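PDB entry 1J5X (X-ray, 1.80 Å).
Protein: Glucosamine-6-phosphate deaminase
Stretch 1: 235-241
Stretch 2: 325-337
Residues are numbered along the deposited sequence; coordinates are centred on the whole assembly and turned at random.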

# COMPACT_ATOMS: atom_id res chain seq x y z
N ILE A 235 -4.57 11.28 4.65
CA ILE A 235 -3.99 12.62 4.65
C ILE A 235 -4.38 13.29 3.37
O ILE A 235 -4.93 14.39 3.41
CB ILE A 235 -2.41 12.56 4.76
CG1 ILE A 235 -2.02 12.19 6.19
CG2 ILE A 235 -1.80 13.91 4.34
CD1 ILE A 235 -0.52 11.63 6.38
N GLU A 236 -4.16 12.63 2.24
CA GLU A 236 -4.47 13.22 0.98
C GLU A 236 -5.96 13.43 0.72
O GLU A 236 -6.38 14.50 0.25
CB GLU A 236 -3.95 12.39 -0.17
CG GLU A 236 -2.42 12.26 -0.28
CD GLU A 236 -2.02 11.29 -1.40
OE1 GLU A 236 -2.66 10.21 -1.52
OE2 GLU A 236 -1.07 11.55 -2.15
N MSE A 237 -6.77 12.42 1.03
CA MSE A 237 -8.20 12.54 0.69
C MSE A 237 -9.02 13.45 1.55
O MSE A 237 -9.88 14.20 1.05
CB MSE A 237 -8.87 11.15 0.72
CG MSE A 237 -8.44 10.28 -0.39
SE MSE A 237 -9.45 8.49 -0.16
CE MSE A 237 -8.56 7.46 -1.43
N SER A 238 -8.74 13.36 2.84
CA SER A 238 -9.54 14.04 3.84
C SER A 238 -8.90 15.11 4.67
O SER A 238 -9.56 15.69 5.52
CB SER A 238 -10.12 12.98 4.77
OG SER A 238 -9.22 12.65 5.83
N LEU A 239 -7.60 15.33 4.48
CA LEU A 239 -6.86 16.29 5.28
C LEU A 239 -6.87 16.04 6.77
O LEU A 239 -6.92 16.97 7.57
CB LEU A 239 -7.38 17.72 4.96
CG LEU A 239 -7.32 18.04 3.47
CD1 LEU A 239 -7.74 19.57 3.19
CD2 LEU A 239 -5.90 17.87 2.97
N THR A 240 -6.76 14.77 7.19
CA THR A 240 -6.78 14.46 8.58
C THR A 240 -5.38 14.01 8.92
O THR A 240 -4.79 13.22 8.13
CB THR A 240 -7.76 13.29 8.81
OG1 THR A 240 -9.05 13.68 8.31
CG2 THR A 240 -7.81 12.90 10.27
N PHE A 241 -4.89 14.49 10.06
CA PHE A 241 -3.57 14.14 10.55
C PHE A 241 -3.65 12.62 10.77
O PHE A 241 -4.52 12.15 11.53
CB PHE A 241 -3.27 14.86 11.88
N SER A 325 -17.58 13.91 5.09
CA SER A 325 -17.89 14.37 6.43
C SER A 325 -17.45 15.82 6.68
O SER A 325 -18.17 16.61 7.32
CB SER A 325 -17.19 13.45 7.41
OG SER A 325 -17.50 13.76 8.74
N ARG A 326 -16.26 16.17 6.18
CA ARG A 326 -15.70 17.50 6.33
C ARG A 326 -16.27 18.43 5.26
O ARG A 326 -16.11 19.65 5.36
CB ARG A 326 -14.17 17.47 6.17
CG ARG A 326 -13.42 16.82 7.29
CD ARG A 326 -11.98 17.37 7.33
NE ARG A 326 -11.42 17.20 8.66
CZ ARG A 326 -10.31 16.51 8.88
NH1 ARG A 326 -9.69 15.98 7.85
NH2 ARG A 326 -9.86 16.31 10.11
N GLY A 327 -16.90 17.85 4.26
CA GLY A 327 -17.46 18.62 3.17
C GLY A 327 -16.37 19.02 2.20
O GLY A 327 -16.38 20.13 1.65
N ILE A 328 -15.38 18.15 1.99
CA ILE A 328 -14.36 18.53 1.03
C ILE A 328 -14.33 17.44 -0.01
O ILE A 328 -14.83 16.36 0.24
CB ILE A 328 -12.97 18.67 1.66
CG1 ILE A 328 -12.35 17.30 1.86
CG2 ILE A 328 -13.07 19.43 3.01
CD1 ILE A 328 -10.89 17.38 2.19
N SER A 329 -13.73 17.72 -1.15
CA SER A 329 -13.68 16.73 -2.21
C SER A 329 -12.42 15.89 -2.15
O SER A 329 -11.33 16.43 -2.24
CB SER A 329 -13.63 17.37 -3.57
OG SER A 329 -13.56 16.40 -4.59
N PRO A 330 -12.56 14.56 -2.04
CA PRO A 330 -11.31 13.78 -2.01
C PRO A 330 -10.63 13.76 -3.36
O PRO A 330 -9.48 13.35 -3.45
CB PRO A 330 -11.76 12.39 -1.56
CG PRO A 330 -13.19 12.30 -2.02
CD PRO A 330 -13.72 13.72 -1.70
N ASP A 331 -11.31 14.18 -4.43
CA ASP A 331 -10.66 14.20 -5.75
C ASP A 331 -9.80 15.49 -5.97
O ASP A 331 -9.10 15.59 -6.95
CB ASP A 331 -11.67 14.16 -6.89
CG ASP A 331 -12.52 12.90 -6.89
OD1 ASP A 331 -12.14 11.94 -7.61
OD2 ASP A 331 -13.56 12.91 -6.18
N LYS A 332 -9.85 16.45 -5.05
CA LYS A 332 -9.09 17.71 -5.20
C LYS A 332 -8.25 18.00 -3.98
O LYS A 332 -8.46 19.02 -3.29
CB LYS A 332 -10.06 18.89 -5.37
CG LYS A 332 -11.14 18.67 -6.39
CD LYS A 332 -10.54 18.60 -7.78
CE LYS A 332 -11.58 18.90 -8.87
NZ LYS A 332 -10.90 19.01 -10.21
N PRO A 333 -7.29 17.13 -3.69
CA PRO A 333 -6.48 17.43 -2.50
C PRO A 333 -5.69 18.73 -2.76
O PRO A 333 -5.18 18.92 -3.86
CB PRO A 333 -5.52 16.22 -2.40
CG PRO A 333 -6.04 15.23 -3.41
CD PRO A 333 -6.72 16.03 -4.48
N PRO A 334 -5.59 19.61 -1.77
CA PRO A 334 -4.84 20.85 -1.99
C PRO A 334 -3.40 20.54 -2.40
O PRO A 334 -2.83 19.57 -1.90
CB PRO A 334 -4.80 21.50 -0.61
CG PRO A 334 -5.76 20.79 0.21
CD PRO A 334 -5.89 19.42 -0.35
N HIS A 335 -2.83 21.36 -3.27
CA HIS A 335 -1.42 21.30 -3.72
C HIS A 335 -0.83 20.10 -4.47
O HIS A 335 0.30 20.19 -4.97
CB HIS A 335 -0.47 21.54 -2.55
CG HIS A 335 -1.07 22.30 -1.40
ND1 HIS A 335 -1.66 23.54 -1.55
CD2 HIS A 335 -1.11 22.01 -0.08
CE1 HIS A 335 -2.05 23.97 -0.36
NE2 HIS A 335 -1.72 23.07 0.55
N LEU A 336 -1.56 18.99 -4.53
CA LEU A 336 -1.04 17.79 -5.19
C LEU A 336 -1.12 17.73 -6.70
O LEU A 336 -2.07 18.22 -7.29
CB LEU A 336 -1.75 16.55 -4.66
CG LEU A 336 -1.67 16.36 -3.14
CD1 LEU A 336 -2.14 14.95 -2.82
CD2 LEU A 336 -0.26 16.59 -2.62
N GLU A 337 -0.15 17.03 -7.30
CA GLU A 337 -0.06 16.83 -8.75
C GLU A 337 0.08 15.34 -9.07
O GLU A 337 0.75 14.62 -8.32
CB GLU A 337 1.17 17.56 -9.30
CG GLU A 337 1.25 19.04 -8.97
CD GLU A 337 2.59 19.64 -9.39
OE1 GLU A 337 3.62 19.33 -8.73
OE2 GLU A 337 2.63 20.39 -10.40
O HOH W 1 -6.88 16.17 11.34

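What holds the two stretches together by polar contact? The guanidinium of Arg326 reaches across to the end of the helix in stretch 1, and its NH1 donates two very short hydrogen bonds there: Arg326 NH1 to Ser238 O, 2.4 Å, and Arg326 NH1 to Thr240 OG1, also 2.4 Å. Ser238 O lies at the edge of the guanidinium, near its plane, where an N-H can point at it. The angles at hydrogen, 133° and 116°, are well bent, so neither bond is ideal despite its shortness.

How is the acceptor site around Arg326 arranged? The chain leaves helical geometry at Leu239, which has positive phi; Ser238 O and Thr240 OG1, on either side of it in sequence, both lie close to Arg326 NH1. Thr240 OG1 in turn donates to Ser238 OG at 2.7 Å. The oxygen of water 1 extends the link, accepting from Phe241 N at 2.9 Å and from Arg326 NH2 at 3.2 Å.

What does Leu239 pack against? Its CA-to-CB bond points toward stretch 2, and its side chain meets two apolar partners: Leu239 CG lies 3.8 Å from Ile328 CD1, and Leu239 CD2 lies 3.7 Å from Pro334 CD. The same Ile328 CD1 also comes within 3.5 Å of Met237 O.

How do the prolines meet the helix? Pro330, within the type I turn from Ser329 to Lys332, sets its CA 3.4 Å from Met237 O in a CA-H...O contact, while Met237 CB and Pro330 CB pack at 3.9 Å. The selenomethionine side chain then leads away from stretch 2. Pro333 CB approaches Glu236 O at 3.3 Å, and farther out Leu336 CD1 lies 3.6 Å from Glu236 OE2.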